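Fructose 1-phosphate kinase (Staphylococcus aureus, PDB 2JG5) probably phosphorylates fructose 1-phosphate to fructose 1,6-bisphosphate at the expense of ATP, as a sugar kinase of the pfkB family. Local coordinates at residues D12-T17 and N90-T95. Sequence-based numbering, arbitrary orientation.
Sequences DYVIFT and NVKLKT
Phe-16 and Lys-94 extend together from one face of a parallel strand pair. Lys-94 CB sits over the Phe-16 ring in a CH-pi contact, 4.3 Å from the ring centroid and offset toward the rim. The lysine chain bends at chi3 (71°), which turns CE; farther out, NZ comes to 3.2 Å from Phe-16 CZ. Lys-94 CD also meets Val-14, whose CG1 lies 3.6 Å from it, while Val-14 CG2 rests on Lys-92 CG. Farther back on this face the carboxylate of Asp-12 and the amide of Asn-90 run alongside each other, their planes nearly parallel, without bonding; Ser-10 holds Asp-12 OD1, and Glu-100 makes a salt bridge with Lys-92.

The opposite face, carrying Tyr-13, Ile-15, Val-91 and Leu-93, is mostly apolar. Ile-15 CD1 reaches Val-91 CG1 (3.7 Å) and Leu-93 CD2 (4.0 Å), and Ile-15 CG1 lies over the centre of the Tyr-13 ring.

Backbone bonds hold the register. Tyr-13 bonds Asn-90 O through its N (2.8 Å) and Lys-92 N through its O, Ile-15 likewise bonds Lys-92 O and Lys-94 N, and a longer bond runs from Thr-17 N to Lys-94 O. Beyond it Thr-95 OG1 donates to Thr-17 O (2.9 Å).

Strands 10-16 and 88-94 are the inner pair of a four-stranded mixed sheet, flanked antiparallel by 25-36 and 98-102. Such a small sheet forms the lid of pfkB kinases, and here its Ile-15 face packs on the second subunit, and Tyr-13 OH hydrogen-bonds to Ile-89 O of the second subunit.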
loop_
_atom_site.group_PDB
_atom_site.type_symbol
_atom_site.label_atom_id
_atom_site.label_comp_id
_atom_site.label_asym_id
_atom_site.label_seq_id
_atom_site.Cartn_x
_atom_site.Cartn_y
_atom_site.Cartn_z
ATOM N N ASP A 12 -4.746 -5.587 4.424
ATOM C CA ASP A 12 -3.766 -5.974 5.403
ATOM C C ASP A 12 -2.477 -6.312 4.654
ATOM O O ASP A 12 -2.320 -7.390 4.097
ATOM C CB ASP A 12 -4.297 -7.122 6.253
ATOM C CG ASP A 12 -5.578 -6.746 7.000
ATOM O OD1 ASP A 12 -5.873 -5.539 7.111
ATOM O OD2 ASP A 12 -6.288 -7.653 7.488
ATOM N N TYR A 13 -1.579 -5.336 4.618
ATOM C CA TYR A 13 -0.290 -5.487 3.970
ATOM C C TYR A 13 0.691 -6.202 4.913
ATOM O O TYR A 13 1.271 -5.598 5.819
ATOM C CB TYR A 13 0.215 -4.111 3.525
ATOM C CG TYR A 13 1.483 -4.115 2.704
ATOM C CD1 TYR A 13 1.850 -5.227 1.941
ATOM C CD2 TYR A 13 2.307 -2.991 2.672
ATOM C CE1 TYR A 13 3.016 -5.221 1.184
ATOM C CE2 TYR A 13 3.482 -2.974 1.917
ATOM C CZ TYR A 13 3.828 -4.092 1.177
ATOM O OH TYR A 13 4.966 -4.082 0.418
ATOM N N VAL A 14 0.845 -7.504 4.695
ATOM C CA VAL A 14 1.690 -8.327 5.543
ATOM C C VAL A 14 3.118 -8.342 4.993
ATOM O O VAL A 14 3.335 -8.664 3.828
ATOM C CB VAL A 14 1.136 -9.759 5.698
ATOM C CG1 VAL A 14 2.072 -10.596 6.543
ATOM C CG2 VAL A 14 -0.254 -9.734 6.335
ATOM N N ILE A 15 4.076 -7.970 5.841
ATOM C CA ILE A 15 5.466 -7.835 5.437
ATOM C C ILE A 15 6.352 -8.708 6.314
ATOM O O ILE A 15 6.396 -8.546 7.541
ATOM C CB ILE A 15 5.955 -6.360 5.501
ATOM C CG1 ILE A 15 5.017 -5.435 4.709
ATOM C CG2 ILE A 15 7.388 -6.255 4.982
ATOM C CD1 ILE A 15 5.266 -3.954 4.935
ATOM N N PHE A 16 7.039 -9.652 5.680
ATOM C CA PHE A 16 8.003 -10.468 6.375
ATOM C C PHE A 16 9.348 -9.818 6.203
ATOM O O PHE A 16 9.756 -9.506 5.074
ATOM C CB PHE A 16 8.027 -11.894 5.825
ATOM C CG PHE A 16 6.798 -12.693 6.160
ATOM C CD1 PHE A 16 5.603 -12.483 5.469
ATOM C CD2 PHE A 16 6.835 -13.656 7.157
ATOM C CE1 PHE A 16 4.464 -13.219 5.781
ATOM C CE2 PHE A 16 5.697 -14.397 7.474
ATOM C CZ PHE A 16 4.510 -14.180 6.780
ATOM N N THR A 17 10.031 -9.616 7.332
ATOM C CA THR A 17 11.365 -9.024 7.357
ATOM C C THR A 17 12.063 -9.398 8.651
ATOM O O THR A 17 11.452 -9.376 9.725
ATOM C CB THR A 17 11.320 -7.474 7.146
ATOM O OG1 THR A 17 12.624 -6.991 6.804
ATOM C CG2 THR A 17 10.773 -6.737 8.373
ATOM N N ASN A 90 -3.437 -1.232 6.214
ATOM C CA ASN A 90 -2.886 -1.538 7.506
ATOM C C ASN A 90 -1.633 -2.371 7.314
ATOM O O ASN A 90 -1.588 -3.215 6.423
ATOM C CB ASN A 90 -3.910 -2.325 8.309
ATOM C CG ASN A 90 -5.124 -1.503 8.663
ATOM O OD1 ASN A 90 -5.158 -0.295 8.433
ATOM N ND2 ASN A 90 -6.136 -2.157 9.232
ATOM N N VAL A 91 -0.611 -2.119 8.125
ATOM C CA VAL A 91 0.660 -2.836 7.987
ATOM C C VAL A 91 0.884 -3.829 9.132
ATOM O O VAL A 91 0.716 -3.486 10.291
ATOM C CB VAL A 91 1.861 -1.869 7.836
ATOM C CG1 VAL A 91 3.166 -2.641 7.700
ATOM C CG2 VAL A 91 1.670 -0.971 6.624
ATOM N N LYS A 92 1.249 -5.061 8.786
ATOM C CA LYS A 92 1.568 -6.097 9.764
ATOM C C LYS A 92 3.011 -6.533 9.544
ATOM O O LYS A 92 3.318 -7.155 8.524
ATOM C CB LYS A 92 0.630 -7.310 9.601
ATOM C CG LYS A 92 -0.843 -6.979 9.268
ATOM C CD LYS A 92 -1.548 -6.272 10.419
ATOM C CE LYS A 92 -2.820 -5.538 9.961
ATOM N NZ LYS A 92 -3.626 -4.996 11.113
ATOM N N LEU A 93 3.893 -6.194 10.482
ATOM C CA LEU A 93 5.317 -6.543 10.376
ATOM C C LEU A 93 5.637 -7.846 11.092
ATOM O O LEU A 93 5.618 -7.930 12.331
ATOM C CB LEU A 93 6.216 -5.422 10.906
ATOM C CG LEU A 93 6.119 -4.035 10.273
ATOM C CD1 LEU A 93 7.077 -3.089 10.966
ATOM C CD2 LEU A 93 6.391 -4.080 8.771
ATOM N N LYS A 94 5.938 -8.865 10.302
ATOM C CA LYS A 94 6.244 -10.167 10.860
ATOM C C LYS A 94 7.749 -10.422 10.860
ATOM O O LYS A 94 8.325 -10.807 9.839
ATOM C CB LYS A 94 5.465 -11.267 10.128
ATOM C CG LYS A 94 3.936 -11.071 10.145
ATOM C CD LYS A 94 3.195 -12.240 9.507
ATOM C CE LYS A 94 3.255 -13.500 10.366
ATOM N NZ LYS A 94 3.005 -14.743 9.563
ATOM N N THR A 95 8.374 -10.160 12.009
ATOM C CA THR A 95 9.758 -10.552 12.287
ATOM C C THR A 95 9.692 -11.745 13.230
ATOM O O THR A 95 8.972 -12.705 12.964
ATOM C CB THR A 95 10.564 -9.413 12.960
ATOM O OG1 THR A 95 10.415 -8.205 12.209
ATOM C CG2 THR A 95 12.062 -9.774 13.056
#